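Local coordinates for MutT related protein (Methanosarcina mazei, PDB 3GRN) that probably hydrolyses nucleoside diphosphates linked to another moiety, as a MutT-related member of the Nudix hydrolase family, at residues Pro6-Val11 against Lys83-Ile88; Gly74-Glu79 against Pro123-Asp128; Leu23-Ser28 against Asp39-Lys44; Leu14-Lys19 against Val89-Tyr94. One frame throughout, in Å; residues are numbered along the deposited sequence. Where two conformers were deposited one is given.

Interaction 1: residues Pro6-Val11 against Lys83-Ile88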
loop_
_atom_site.group_PDB
_atom_site.type_symbol
_atom_site.label_atom_id
_atom_site.label_comp_id
_atom_site.label_asym_id
_atom_site.label_seq_id
_atom_site.Cartn_x
_atom_site.Cartn_y
_atom_site.Cartn_z
ATOM N N PRO A 6 13.089 7.819 14.121
ATOM C CA PRO A 6 12.161 6.852 14.729
ATOM C C PRO A 6 12.412 5.434 14.233
ATOM O O PRO A 6 12.970 5.249 13.131
ATOM C CB PRO A 6 10.793 7.313 14.232
ATOM C CG PRO A 6 11.085 7.971 12.909
ATOM C CD PRO A 6 12.406 8.672 13.136
ATOM N N TYR A 7 12.025 4.457 15.054
ATOM C CA TYR A 7 12.010 3.043 14.637
ATOM C C TYR A 7 10.613 2.678 14.173
ATOM O O TYR A 7 9.627 3.189 14.722
ATOM C CB TYR A 7 12.398 2.107 15.784
ATOM C CG TYR A 7 13.851 2.085 16.133
ATOM C CD1 TYR A 7 14.710 1.159 15.523
ATOM C CD2 TYR A 7 14.378 2.958 17.088
ATOM C CE1 TYR A 7 16.070 1.122 15.843
ATOM C CE2 TYR A 7 15.734 2.935 17.423
ATOM C CZ TYR A 7 16.578 2.022 16.785
ATOM O OH TYR A 7 17.917 1.989 17.095
ATOM N N ILE A 8 10.520 1.783 13.179
ATOM C CA ILE A 8 9.252 1.180 12.794
ATOM C C ILE A 8 9.437 -0.324 12.703
ATOM O O ILE A 8 10.578 -0.798 12.554
ATOM C CB ILE A 8 8.678 1.723 11.461
ATOM C CG1 ILE A 8 9.565 1.316 10.291
ATOM C CG2 ILE A 8 8.463 3.278 11.545
ATOM C CD1 ILE A 8 8.865 1.197 8.981
ATOM N N ILE A 9 8.325 -1.055 12.870
ATOM C CA ILE A 9 8.346 -2.523 12.782
ATOM C C ILE A 9 7.788 -2.923 11.411
ATOM O O ILE A 9 6.723 -2.437 10.979
ATOM C CB ILE A 9 7.497 -3.206 13.925
ATOM C CG1 ILE A 9 7.894 -2.689 15.315
ATOM C CG2 ILE A 9 7.580 -4.767 13.839
ATOM C CD1 ILE A 9 9.357 -2.927 15.688
ATOM N N SER A 10 8.510 -3.807 10.735
ATOM C CA SER A 10 8.059 -4.369 9.474
ATOM C C SER A 10 8.085 -5.876 9.568
ATOM O O SER A 10 8.702 -6.434 10.482
ATOM C CB SER A 10 8.918 -3.894 8.301
ATOM O OG SER A 10 8.723 -2.506 8.066
ATOM N N VAL A 11 7.363 -6.527 8.663
ATOM C CA VAL A 11 7.369 -7.989 8.561
ATOM C C VAL A 11 7.598 -8.448 7.116
ATOM O O VAL A 11 7.097 -7.840 6.168
ATOM C CB VAL A 11 6.063 -8.599 9.126
ATOM C CG1 VAL A 11 6.017 -8.470 10.644
ATOM C CG2 VAL A 11 4.825 -7.904 8.522
ATOM N N LYS A 83 13.730 6.758 8.764
ATOM C CA LYS A 83 13.385 5.835 9.851
ATOM C C LYS A 83 14.370 4.661 9.897
ATOM O O LYS A 83 15.044 4.380 8.897
ATOM C CB LYS A 83 11.960 5.308 9.668
ATOM C CG LYS A 83 11.775 4.442 8.410
ATOM C CD LYS A 83 10.332 4.447 7.960
ATOM C CE LYS A 83 10.223 3.998 6.521
ATOM N NZ LYS A 83 10.619 5.103 5.606
ATOM N N LYS A 84 14.430 3.990 11.051
ATOM C CA LYS A 84 15.122 2.705 11.186
ATOM C C LYS A 84 14.087 1.594 11.197
ATOM O O LYS A 84 13.074 1.695 11.886
ATOM C CB LYS A 84 15.938 2.657 12.480
ATOM C CG LYS A 84 17.088 3.733 12.510
ATOM C CD LYS A 84 18.014 3.589 13.713
ATOM C CE LYS A 84 19.153 2.600 13.433
ATOM N NZ LYS A 84 20.005 2.291 14.629
ATOM N N VAL A 85 14.363 0.528 10.463
ATOM C CA VAL A 85 13.430 -0.558 10.337
ATOM C C VAL A 85 13.901 -1.769 11.172
ATOM O O VAL A 85 15.063 -2.167 11.126
ATOM C CB VAL A 85 13.228 -0.928 8.860
ATOM C CG1 VAL A 85 12.322 -2.147 8.725
ATOM C CG2 VAL A 85 12.653 0.301 8.079
ATOM N N ILE A 86 12.999 -2.297 11.978
ATOM C CA ILE A 86 13.236 -3.568 12.656
ATOM C C ILE A 86 12.239 -4.510 12.000
ATOM O O ILE A 86 11.014 -4.304 12.108
ATOM C CB ILE A 86 12.877 -3.518 14.152
ATOM C CG1 ILE A 86 13.784 -2.547 14.926
ATOM C CG2 ILE A 86 12.979 -4.932 14.757
ATOM C CD1 ILE A 86 13.155 -2.068 16.243
ATOM N N ALA A 87 12.751 -5.522 11.315
ATOM C CA ALA A 87 11.867 -6.387 10.532
ATOM C C ALA A 87 11.958 -7.842 10.985
ATOM O O ALA A 87 13.051 -8.366 11.225
ATOM C CB ALA A 87 12.168 -6.279 9.081
ATOM N N ILE A 88 10.796 -8.465 11.122
ATOM C CA ILE A 88 10.729 -9.863 11.527
ATOM C C ILE A 88 10.344 -10.682 10.294
ATOM O O ILE A 88 9.395 -10.332 9.560
ATOM C CB ILE A 88 9.763 -10.093 12.732
ATOM C CG1 ILE A 88 10.224 -9.294 13.967
ATOM C CG2 ILE A 88 9.726 -11.564 13.121
ATOM C CD1 ILE A 88 9.687 -7.886 14.052
#

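Interaction 2: residues Gly74-Glu79 against Pro123-Asp128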
loop_
_atom_site.group_PDB
_atom_site.type_symbol
_atom_site.label_atom_id
_atom_site.label_comp_id
_atom_site.label_asym_id
_atom_site.label_seq_id
_atom_site.Cartn_x
_atom_site.Cartn_y
_atom_site.Cartn_z
ATOM N N GLY A 74 13.713 -15.352 11.373
ATOM C CA GLY A 74 14.771 -14.476 11.882
ATOM C C GLY A 74 14.395 -13.005 11.817
ATOM O O GLY A 74 13.218 -12.644 11.727
ATOM N N GLN A 75 15.428 -12.170 11.794
ATOM C CA GLN A 75 15.328 -10.728 11.994
ATOM C C GLN A 75 16.209 -10.034 10.972
ATOM O O GLN A 75 17.317 -10.508 10.728
ATOM C CB GLN A 75 15.837 -10.433 13.424
ATOM C CG GLN A 75 16.145 -8.995 13.796
ATOM C CD GLN A 75 17.557 -8.552 13.435
ATOM O OE1 GLN A 75 17.759 -7.405 13.040
ATOM N NE2 GLN A 75 18.542 -9.452 13.574
ATOM N N VAL A 76 15.762 -8.900 10.424
ATOM C CA VAL A 76 16.660 -8.031 9.690
ATOM C C VAL A 76 16.397 -6.601 10.174
ATOM O O VAL A 76 15.245 -6.222 10.390
ATOM C CB VAL A 76 16.541 -8.195 8.144
ATOM C CG1 VAL A 76 15.205 -7.749 7.638
ATOM C CG2 VAL A 76 17.613 -7.416 7.444
ATOM N N ASN A 77 17.468 -5.846 10.400
ATOM C CA ASN A 77 17.379 -4.442 10.810
ATOM C C ASN A 77 18.129 -3.585 9.794
ATOM O O ASN A 77 19.220 -3.970 9.355
ATOM C CB ASN A 77 18.017 -4.216 12.190
ATOM C CG ASN A 77 17.380 -5.039 13.297
ATOM O OD1 ASN A 77 16.168 -5.239 13.333
ATOM N ND2 ASN A 77 18.211 -5.506 14.225
ATOM N N PHE A 78 17.580 -2.433 9.432
ATOM C CA PHE A 78 18.298 -1.540 8.508
ATOM C C PHE A 78 17.822 -0.107 8.670
ATOM O O PHE A 78 16.660 0.148 9.046
ATOM C CB PHE A 78 18.169 -1.990 7.040
ATOM C CG PHE A 78 16.757 -2.163 6.556
ATOM C CD1 PHE A 78 16.099 -1.147 5.883
ATOM C CD2 PHE A 78 16.084 -3.399 6.737
ATOM C CE1 PHE A 78 14.790 -1.313 5.422
ATOM C CE2 PHE A 78 14.793 -3.574 6.286
ATOM C CZ PHE A 78 14.135 -2.526 5.621
ATOM N N GLU A 79 18.736 0.810 8.365
ATOM C CA GLU A 79 18.443 2.227 8.460
ATOM C C GLU A 79 18.054 2.819 7.099
ATOM O O GLU A 79 18.694 2.562 6.073
ATOM C CB GLU A 79 19.641 2.960 9.058
ATOM C CG GLU A 79 19.425 4.447 9.268
ATOM C CD GLU A 79 20.569 5.132 10.006
ATOM O OE1 GLU A 79 21.681 4.562 10.086
ATOM O OE2 GLU A 79 20.351 6.246 10.516
ATOM N N PRO A 123 19.337 -5.981 -1.677
ATOM C CA PRO A 123 20.020 -5.118 -0.714
ATOM C C PRO A 123 20.823 -5.879 0.309
ATOM O O PRO A 123 20.441 -6.987 0.699
ATOM C CB PRO A 123 18.869 -4.395 -0.024
ATOM C CG PRO A 123 17.794 -4.381 -1.027
ATOM C CD PRO A 123 17.897 -5.676 -1.740
ATOM N N ALA A 124 21.917 -5.262 0.766
ATOM C CA ALA A 124 22.914 -5.958 1.595
ATOM C C ALA A 124 22.340 -6.613 2.840
ATOM O O ALA A 124 22.715 -7.731 3.175
ATOM C CB ALA A 124 24.065 -5.016 1.962
ATOM N N TYR A 125 21.377 -5.947 3.472
ATOM C CA TYR A 125 20.752 -6.491 4.677
ATOM C C TYR A 125 19.972 -7.788 4.422
ATOM O O TYR A 125 19.940 -8.661 5.295
ATOM C CB TYR A 125 19.892 -5.443 5.400
ATOM C CG TYR A 125 18.888 -4.727 4.534
ATOM C CD1 TYR A 125 17.646 -5.283 4.280
ATOM C CD2 TYR A 125 19.186 -3.490 3.962
ATOM C CE1 TYR A 125 16.728 -4.636 3.479
ATOM C CE2 TYR A 125 18.274 -2.826 3.178
ATOM C CZ TYR A 125 17.038 -3.417 2.923
ATOM O OH TYR A 125 16.093 -2.789 2.136
ATOM N N PHE A 126 19.353 -7.906 3.242
ATOM C CA PHE A 126 18.669 -9.149 2.880
ATOM C C PHE A 126 19.671 -10.252 2.534
ATOM O O PHE A 126 19.491 -11.395 2.943
ATOM C CB PHE A 126 17.688 -8.945 1.730
ATOM C CG PHE A 126 16.377 -8.314 2.138
ATOM C CD1 PHE A 126 15.710 -8.726 3.287
ATOM C CD2 PHE A 126 15.781 -7.352 1.324
ATOM C CE1 PHE A 126 14.487 -8.155 3.650
ATOM C CE2 PHE A 126 14.555 -6.779 1.677
ATOM C CZ PHE A 126 13.914 -7.183 2.844
ATOM N N ARG A 127 20.722 -9.895 1.793
ATOM C CA ARG A 127 21.839 -10.799 1.492
ATOM C C ARG A 127 22.370 -11.418 2.792
ATOM O O ARG A 127 22.456 -12.633 2.908
ATOM C CB ARG A 127 22.952 -10.027 0.757
ATOM C CG ARG A 127 23.974 -10.889 0.045
ATOM C CD ARG A 127 25.039 -10.032 -0.653
ATOM N NE ARG A 127 24.458 -9.133 -1.655
ATOM C CZ ARG A 127 24.557 -7.804 -1.631
ATOM N NH1 ARG A 127 23.989 -7.085 -2.588
ATOM N NH2 ARG A 127 25.232 -7.191 -0.666
ATOM N N ASP A 128 22.705 -10.558 3.754
ATOM C CA ASP A 128 23.152 -10.963 5.088
ATOM C C ASP A 128 22.140 -11.895 5.764
ATOM O O ASP A 128 22.509 -12.925 6.335
ATOM C CB ASP A 128 23.376 -9.716 5.944
ATOM C CG ASP A 128 24.084 -10.010 7.249
ATOM O OD1 ASP A 128 25.239 -10.491 7.214
ATOM O OD2 ASP A 128 23.492 -9.730 8.314
#

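Interaction 3: residues Leu23-Ser28 against Asp39-Lys44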
loop_
_atom_site.group_PDB
_atom_site.type_symbol
_atom_site.label_atom_id
_atom_site.label_comp_id
_atom_site.label_asym_id
_atom_site.label_seq_id
_atom_site.Cartn_x
_atom_site.Cartn_y
_atom_site.Cartn_z
ATOM N N LEU A 23 10.484 -16.439 -3.271
ATOM C CA LEU A 23 9.791 -15.370 -3.984
ATOM C C LEU A 23 10.404 -14.014 -3.665
ATOM O O LEU A 23 10.372 -13.562 -2.505
ATOM C CB LEU A 23 8.294 -15.366 -3.621
ATOM C CG LEU A 23 7.438 -14.293 -4.321
ATOM C CD1 LEU A 23 7.545 -14.305 -5.846
ATOM C CD2 LEU A 23 5.972 -14.345 -3.853
ATOM N N LEU A 24 10.951 -13.364 -4.696
ATOM C CA LEU A 24 11.395 -11.972 -4.580
ATOM C C LEU A 24 10.553 -11.070 -5.482
ATOM O O LEU A 24 10.054 -11.510 -6.517
ATOM C CB LEU A 24 12.877 -11.801 -4.917
ATOM C CG LEU A 24 13.867 -12.740 -4.250
ATOM C CD1 LEU A 24 15.280 -12.315 -4.619
ATOM C CD2 LEU A 24 13.692 -12.745 -2.760
ATOM N N LEU A 25 10.411 -9.815 -5.083
ATOM C CA LEU A 25 9.602 -8.851 -5.820
ATOM C C LEU A 25 10.442 -7.611 -6.058
ATOM O O LEU A 25 11.168 -7.188 -5.166
ATOM C CB LEU A 25 8.412 -8.439 -4.958
ATOM C CG LEU A 25 7.553 -9.538 -4.342
ATOM C CD1 LEU A 25 6.456 -8.871 -3.475
ATOM C CD2 LEU A 25 6.941 -10.359 -5.428
ATOM N N ARG A 26 10.330 -7.014 -7.241
ATOM C CA ARG A 26 11.046 -5.762 -7.504
ATOM C C ARG A 26 10.139 -4.570 -7.315
ATOM O O ARG A 26 9.085 -4.518 -7.922
ATOM C CB ARG A 26 11.658 -5.758 -8.902
ATOM C CG ARG A 26 12.540 -4.538 -9.119
ATOM C CD ARG A 26 13.501 -4.704 -10.257
ATOM N NE ARG A 26 12.929 -4.290 -11.526
ATOM C CZ ARG A 26 12.869 -3.033 -11.976
ATOM N NH1 ARG A 26 12.323 -2.795 -13.159
ATOM N NH2 ARG A 26 13.324 -2.005 -11.258
ATOM N N ARG A 27 10.573 -3.599 -6.518
ATOM C CA ARG A 27 9.767 -2.463 -6.101
ATOM C C ARG A 27 9.553 -1.471 -7.250
ATOM O O ARG A 27 10.426 -1.325 -8.095
ATOM C CB ARG A 27 10.435 -1.745 -4.935
ATOM C CG ARG A 27 10.572 -2.587 -3.673
ATOM C CD ARG A 27 11.390 -1.878 -2.572
ATOM N NE ARG A 27 10.750 -0.661 -2.061
ATOM C CZ ARG A 27 9.778 -0.634 -1.147
ATOM N NH1 ARG A 27 9.311 -1.761 -0.626
ATOM N NH2 ARG A 27 9.257 0.526 -0.760
ATOM N N SER A 28 8.393 -0.805 -7.255
ATOM C CA SER A 28 8.095 0.186 -8.296
ATOM C C SER A 28 8.964 1.436 -8.138
ATOM O O SER A 28 9.482 1.716 -7.038
ATOM C CB SER A 28 6.629 0.575 -8.290
ATOM O OG SER A 28 6.322 1.382 -7.172
ATOM N N ASP A 39 13.119 -7.037 -3.254
ATOM C CA ASP A 39 12.606 -7.046 -1.888
ATOM C C ASP A 39 11.932 -8.404 -1.605
ATOM O O ASP A 39 11.653 -9.166 -2.534
ATOM C CB ASP A 39 11.589 -5.898 -1.742
ATOM C CG ASP A 39 11.492 -5.353 -0.322
ATOM O OD1 ASP A 39 11.941 -6.024 0.620
ATOM O OD2 ASP A 39 10.953 -4.240 -0.134
ATOM N N LEU A 40 11.640 -8.692 -0.343
ATOM C CA LEU A 40 10.802 -9.830 -0.002
ATOM C C LEU A 40 9.386 -9.297 0.104
ATOM O O LEU A 40 9.201 -8.084 0.378
ATOM C CB LEU A 40 11.209 -10.440 1.343
ATOM C CG LEU A 40 12.524 -11.209 1.465
ATOM C CD1 LEU A 40 12.720 -11.659 2.898
ATOM C CD2 LEU A 40 12.493 -12.441 0.564
ATOM N N PRO A 41 8.379 -10.186 -0.037
ATOM C CA PRO A 41 7.004 -9.778 0.279
ATOM C C PRO A 41 6.907 -9.368 1.739
ATOM O O PRO A 41 7.503 -10.015 2.582
ATOM C CB PRO A 41 6.197 -11.062 0.066
ATOM C CG PRO A 41 7.014 -11.875 -0.832
ATOM C CD PRO A 41 8.432 -11.582 -0.512
ATOM N N GLY A 42 6.236 -8.264 2.003
ATOM C CA GLY A 42 6.057 -7.790 3.380
ATOM C C GLY A 42 6.003 -6.290 3.431
ATOM O O GLY A 42 5.908 -5.630 2.385
ATOM N N GLY A 43 6.068 -5.732 4.639
ATOM C CA GLY A 43 6.032 -4.284 4.779
ATOM C C GLY A 43 5.725 -3.900 6.202
ATOM O O GLY A 43 5.799 -4.750 7.098
ATOM N N LYS A 44 5.298 -2.646 6.381
ATOM C CA LYS A 44 5.104 -2.083 7.724
ATOM C C LYS A 44 3.893 -2.668 8.454
ATOM O O LYS A 44 2.821 -2.881 7.857
ATOM C CB LYS A 44 4.981 -0.554 7.665
ATOM C CG LYS A 44 6.034 0.158 6.843
ATOM C CD LYS A 44 5.754 1.666 6.837
ATOM C CE LYS A 44 6.780 2.449 6.035
ATOM N NZ LYS A 44 6.337 2.754 4.648
#

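Interaction 4: residues Leu14-Lys19 against Val89-Tyr94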
loop_
_atom_site.group_PDB
_atom_site.type_symbol
_atom_site.label_atom_id
_atom_site.label_comp_id
_atom_site.label_asym_id
_atom_site.label_seq_id
_atom_site.Cartn_x
_atom_site.Cartn_y
_atom_site.Cartn_z
ATOM N N LEU A 14 9.131 -15.476 3.840
ATOM C CA LEU A 14 9.906 -16.382 2.994
ATOM C C LEU A 14 8.923 -17.380 2.396
ATOM O O LEU A 14 8.414 -18.265 3.092
ATOM C CB LEU A 14 10.944 -17.164 3.803
ATOM C CG LEU A 14 12.094 -16.384 4.406
ATOM C CD1 LEU A 14 12.974 -17.353 5.226
ATOM C CD2 LEU A 14 12.918 -15.673 3.347
ATOM N N ILE A 15 8.670 -17.223 1.108
ATOM C CA ILE A 15 7.684 -18.052 0.423
ATOM C C ILE A 15 8.414 -18.808 -0.661
ATOM O O ILE A 15 9.022 -18.178 -1.518
ATOM C CB ILE A 15 6.588 -17.185 -0.200
ATOM C CG1 ILE A 15 5.826 -16.444 0.906
ATOM C CG2 ILE A 15 5.640 -18.022 -1.039
ATOM C CD1 ILE A 15 4.799 -15.493 0.404
ATOM N N ARG A 16 8.291 -20.141 -0.640
ATOM C CA ARG A 16 8.988 -21.000 -1.608
ATOM C C ARG A 16 8.032 -21.689 -2.574
ATOM O O ARG A 16 6.867 -21.903 -2.254
ATOM C CB ARG A 16 9.824 -22.074 -0.900
ATOM C CG ARG A 16 10.823 -21.540 0.100
ATOM C CD ARG A 16 11.300 -22.685 0.966
ATOM N NE ARG A 16 11.955 -22.231 2.186
ATOM C CZ ARG A 16 11.318 -21.867 3.295
ATOM N NH1 ARG A 16 9.988 -21.887 3.359
ATOM N NH2 ARG A 16 12.022 -21.469 4.344
ATOM N N ASN A 17 8.548 -22.030 -3.754
ATOM C CA ASN A 17 7.790 -22.808 -4.726
ATOM C C ASN A 17 8.100 -24.291 -4.565
ATOM O O ASN A 17 8.852 -24.675 -3.663
ATOM C CB ASN A 17 8.043 -22.323 -6.170
ATOM C CG ASN A 17 9.509 -22.455 -6.627
ATOM O OD1 ASN A 17 10.358 -23.050 -5.959
ATOM N ND2 ASN A 17 9.796 -21.886 -7.791
ATOM N N GLU A 18 7.558 -25.110 -5.467
ATOM C CA GLU A 18 7.791 -26.563 -5.468
ATOM C C GLU A 18 9.276 -26.952 -5.500
ATOM O O GLU A 18 9.658 -28.006 -4.979
ATOM C CB GLU A 18 7.066 -27.216 -6.648
ATOM C CG GLU A 18 5.620 -26.754 -6.820
ATOM C CD GLU A 18 5.449 -25.665 -7.885
ATOM O OE1 GLU A 18 6.056 -24.577 -7.756
ATOM O OE2 GLU A 18 4.690 -25.894 -8.852
ATOM N N LYS A 19 10.094 -26.091 -6.103
ATOM C CA LYS A 19 11.528 -26.298 -6.226
ATOM C C LYS A 19 12.334 -25.761 -5.034
ATOM O O LYS A 19 13.549 -25.973 -4.967
ATOM C CB LYS A 19 12.026 -25.665 -7.523
ATOM C CG LYS A 19 11.559 -26.387 -8.783
ATOM C CD LYS A 19 11.623 -25.500 -10.029
ATOM C CE LYS A 19 10.434 -24.529 -10.121
ATOM N NZ LYS A 19 9.106 -25.187 -9.898
ATOM N N VAL A 89 11.099 -11.757 10.061
ATOM C CA VAL A 89 10.928 -12.570 8.859
ATOM C C VAL A 89 10.221 -13.863 9.268
ATOM O O VAL A 89 10.650 -14.536 10.211
ATOM C CB VAL A 89 12.264 -12.890 8.154
ATOM C CG1 VAL A 89 11.979 -13.690 6.919
ATOM C CG2 VAL A 89 13.023 -11.597 7.772
ATOM N N PHE A 90 9.128 -14.170 8.575
ATOM C CA PHE A 90 8.332 -15.356 8.830
ATOM C C PHE A 90 8.504 -16.370 7.719
ATOM O O PHE A 90 8.701 -16.002 6.547
ATOM C CB PHE A 90 6.857 -14.970 8.938
ATOM C CG PHE A 90 6.521 -14.284 10.225
ATOM C CD1 PHE A 90 6.096 -15.031 11.329
ATOM C CD2 PHE A 90 6.616 -12.894 10.335
ATOM C CE1 PHE A 90 5.785 -14.401 12.526
ATOM C CE2 PHE A 90 6.325 -12.257 11.535
ATOM C CZ PHE A 90 5.913 -12.998 12.635
ATOM N N ASP A 91 8.433 -17.645 8.089
ATOM C CA ASP A 91 8.500 -18.694 7.106
ATOM C C ASP A 91 7.080 -18.974 6.610
ATOM O O ASP A 91 6.180 -19.313 7.382
ATOM C CB ASP A 91 9.189 -19.937 7.684
ATOM C CG ASP A 91 9.655 -20.898 6.601
ATOM O OD1 ASP A 91 8.832 -21.273 5.742
ATOM O OD2 ASP A 91 10.845 -21.286 6.611
ATOM N N GLY A 92 6.899 -18.806 5.309
ATOM C CA GLY A 92 5.600 -18.923 4.668
ATOM C C GLY A 92 5.434 -20.277 4.000
ATOM O O GLY A 92 4.396 -20.540 3.398
ATOM N N GLY A 93 6.454 -21.125 4.089
ATOM C CA GLY A 93 6.335 -22.511 3.632
ATOM C C GLY A 93 6.506 -22.642 2.133
ATOM O O GLY A 93 7.238 -21.869 1.516
ATOM N N TYR A 94 5.821 -23.631 1.555
ATOM C CA TYR A 94 5.912 -23.953 0.131
ATOM C C TYR A 94 4.531 -23.817 -0.479
ATOM O O TYR A 94 3.565 -24.382 0.051
ATOM C CB TYR A 94 6.415 -25.392 -0.080
ATOM C CG TYR A 94 7.844 -25.643 0.340
ATOM C CD1 TYR A 94 8.851 -25.738 -0.607
ATOM C CD2 TYR A 94 8.183 -25.810 1.689
ATOM C CE1 TYR A 94 10.168 -25.976 -0.236
ATOM C CE2 TYR A 94 9.499 -26.040 2.075
ATOM C CZ TYR A 94 10.483 -26.127 1.102
ATOM O OH TYR A 94 11.791 -26.354 1.459
#

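Interaction 1: residues Pro6-Val11 against Lys83-Ile88
Tyr7 and Lys84 lie side by side on one face of the sheet, their side chains pointing the same way. Lys84 CB packs 3.6 Å from Tyr7 CD1, and CD runs on beside CZ. The Lys84 chain bends at chi3 (87°), which sets CE near the phenol oxygen. Lys84 NZ then donates to Tyr7 OH at 3.2 Å. This is the exposed end of the contact. Ile86 continues the same face: its CD1 meets Tyr7 CD1 at 3.7 Å and also touches Ile9 CD1. Further along, Ile9 CG2 rests 3.8 Å from Ile88 CD1. Ile9, Val11 and Ile88 turn this row towards Leu51 of helix 51-63.

The other face is more deeply buried: Lys83, Val85, Ser10 and Ala87 are all enclosed there. Ile8 CG1 lies against Val85 CG2, and Ile8 CD1 reaches the methylene CD of Lys83 at 3.7 Å. Ser10 has CB and OG both near Val85 CG1 and CB also near Ala87 CB.

Between the two faces five backbone bonds fix the parallel register of strands 7-11 and 84-88. Lys84 N donates to Pro6 O. Ile8 bonds to Lys84 and Ile86, and Ser10 to Ile86 and Ile88, the residues on either side of their partners. The bond from Ile86 N to Ile8 O is nearly straight, 174° at the hydrogen. Ile9 and Val85 bond instead to the flanking residues Val45 and Phe78. The side chains add apolar contact on both faces, and the Lys84 amine and the Tyr7 hydroxyl meet where the sheet reaches solvent.

Interaction 2: residues Gly74-Glu79 against Pro123-Asp128
Strand 74-79 and the first turn of the helix, 124-128, run nearly antiparallel, with 159° between their directions. Their axes approach to 8.5 Å, and the nearest CA atoms are those of Val76 and Tyr125. Pro123 takes the N-cap position of the helix, and Arg127 N donates to its carbonyl O.

The contact is made by side chains. The rings of Phe78 and Tyr125 stack face to face, with centroids 3.9 Å apart and planes only 8° from parallel. The rings overlap with a small slip: Phe78 CD2 sits over the rim of the Tyr125 ring, 3.5 Å from Tyr125 CD1. Phe78 CB lies over the same ring in a CH-pi contact. Tyr125 CG sits between the backbone N and the carbonyl carbon (chi1 51°), which points it back towards the start of the helix. The opposite face of the Tyr125 ring is taken by Pro123 CB, so the ring is sandwiched. Val76 CG2 packs 3.6 Å from Tyr125 CB, while Val76 CG1 is 4.1 Å from Phe126 CE1.

Helix 124-137 thus packs over the face of strand 72-79, outermost within this chain, whose backbone pairs with strand 84-94. Phe126 reaches further across the sheet, to Asp39 and Leu40 of strand 38-44 and edge-to-face to Tyr12.

Interaction 3: residues Leu23-Ser28 against Asp39-Lys44
Arg27 and Asp39 cross obliquely, with the guanidinium and carboxylate planes 56° apart. Arg27 NH1 forms a salt bridge to Asp39 OD2 at 3.0 Å, meeting that oxygen nearly along its C-O axis. OD2 lies at the guanidinium edge but 26° out of its plane, and the bond is bent, 139° at the hydrogen. Arg27 CD also lies 3.4 Å from Asp39 OD2. NH2 of Arg27 has a second partner in Thr33 O.

Leu25 and Asp39 form an antiparallel hydrogen-bonded pair. Leu25 N donates to Asp39 O at 2.9 Å, and Asp39 N returns a bond to Leu25 O at 2.7 Å. This joins the two arms of the beta hairpin made by strands 22-27 and 38-44, within the mixed sheet of the Nudix fold.

Past this pair the contact is apolar. Leu24 and Leu40 meet through their CD2 methyls, 3.5 Å apart. Pro41 CG touches two leucines, 4.0 Å from both Leu23 CD2 and Leu25 CD1. Leu25 comes to the proline at about a right angle. Glu62 of helix 51-63 touches Leu25 and Pro41.

Interaction 4: residues Leu14-Lys19 against Val89-Tyr94
The Tyr94 ring carries Arg16 CD over one face, towards its rim, 3.9 Å from the centroid in a CH-pi contact. Asn17 O lies at the edge of that ring, 3.2 Å from CD1. The guanidinium of Arg16 is turned 26° from the plane of the ring. At its own edge it meets the carboxylate of Asp91, and the two planes are 24° apart. The grip is end-on and double. Arg16 NH1 donates to Asp91 OD1 at 2.7 Å, nearly straight, and its NH2 to Asp91 OD2 at 2.6 Å, the latter oxygen being met from above the carboxylate plane. The Arg16 chain is extended from CG to NE. NH1 has a further weak bond to Gly93 O.

Asp91 CG is anti to the backbone N (chi1 -163°), which sets it at the guanidinium edge. OD1 also accepts from Gly93 N, an Asx turn, so two donors hold it in place.

The strands run parallel. Leu14 N donates to Phe90 O, and Gly92 N to Leu14 O at 2.7 Å. Between Leu14 and Arg16 the register slips by one residue, a beta bulge at Gly92 and Gly93. Arg16 N then bonds to Gly93 O. Leu14 CG packs 3.7 Å from Val89 CG1.

Helix 124-137 lies over Leu14, Arg16 and Val89 through Phe129, Phe130 and Phe133. Helix 51-63 meets Ile15 and Phe90. Strand 7-16 also pairs with strand 22-27 here, through Ile15 and Leu23.

All four contacts involve one mixed sheet, ordered 72-79, 84-94, 7-16, 38-44, 22-27, 105-111. Interactions 1 and 4 join the same two parallel strands, 7-16 and 84-94, with centres about 22 Å apart, on opposite sides of the chain's centre. Interaction 3 is nested between their segments in the chain and lies nearest the middle, its centre about 5 Å from the centre of the chain. Interaction 2 follows it along the chain and sets helix 124-137 against edge strand 72-79. Backbone bonds tie interaction 1 to 2 through Val85 and Phe78, and to 3 through Val11 and Gly43. Together they join five of six strands, directly or through neighbours, and seat one helix on the Nudix sheet.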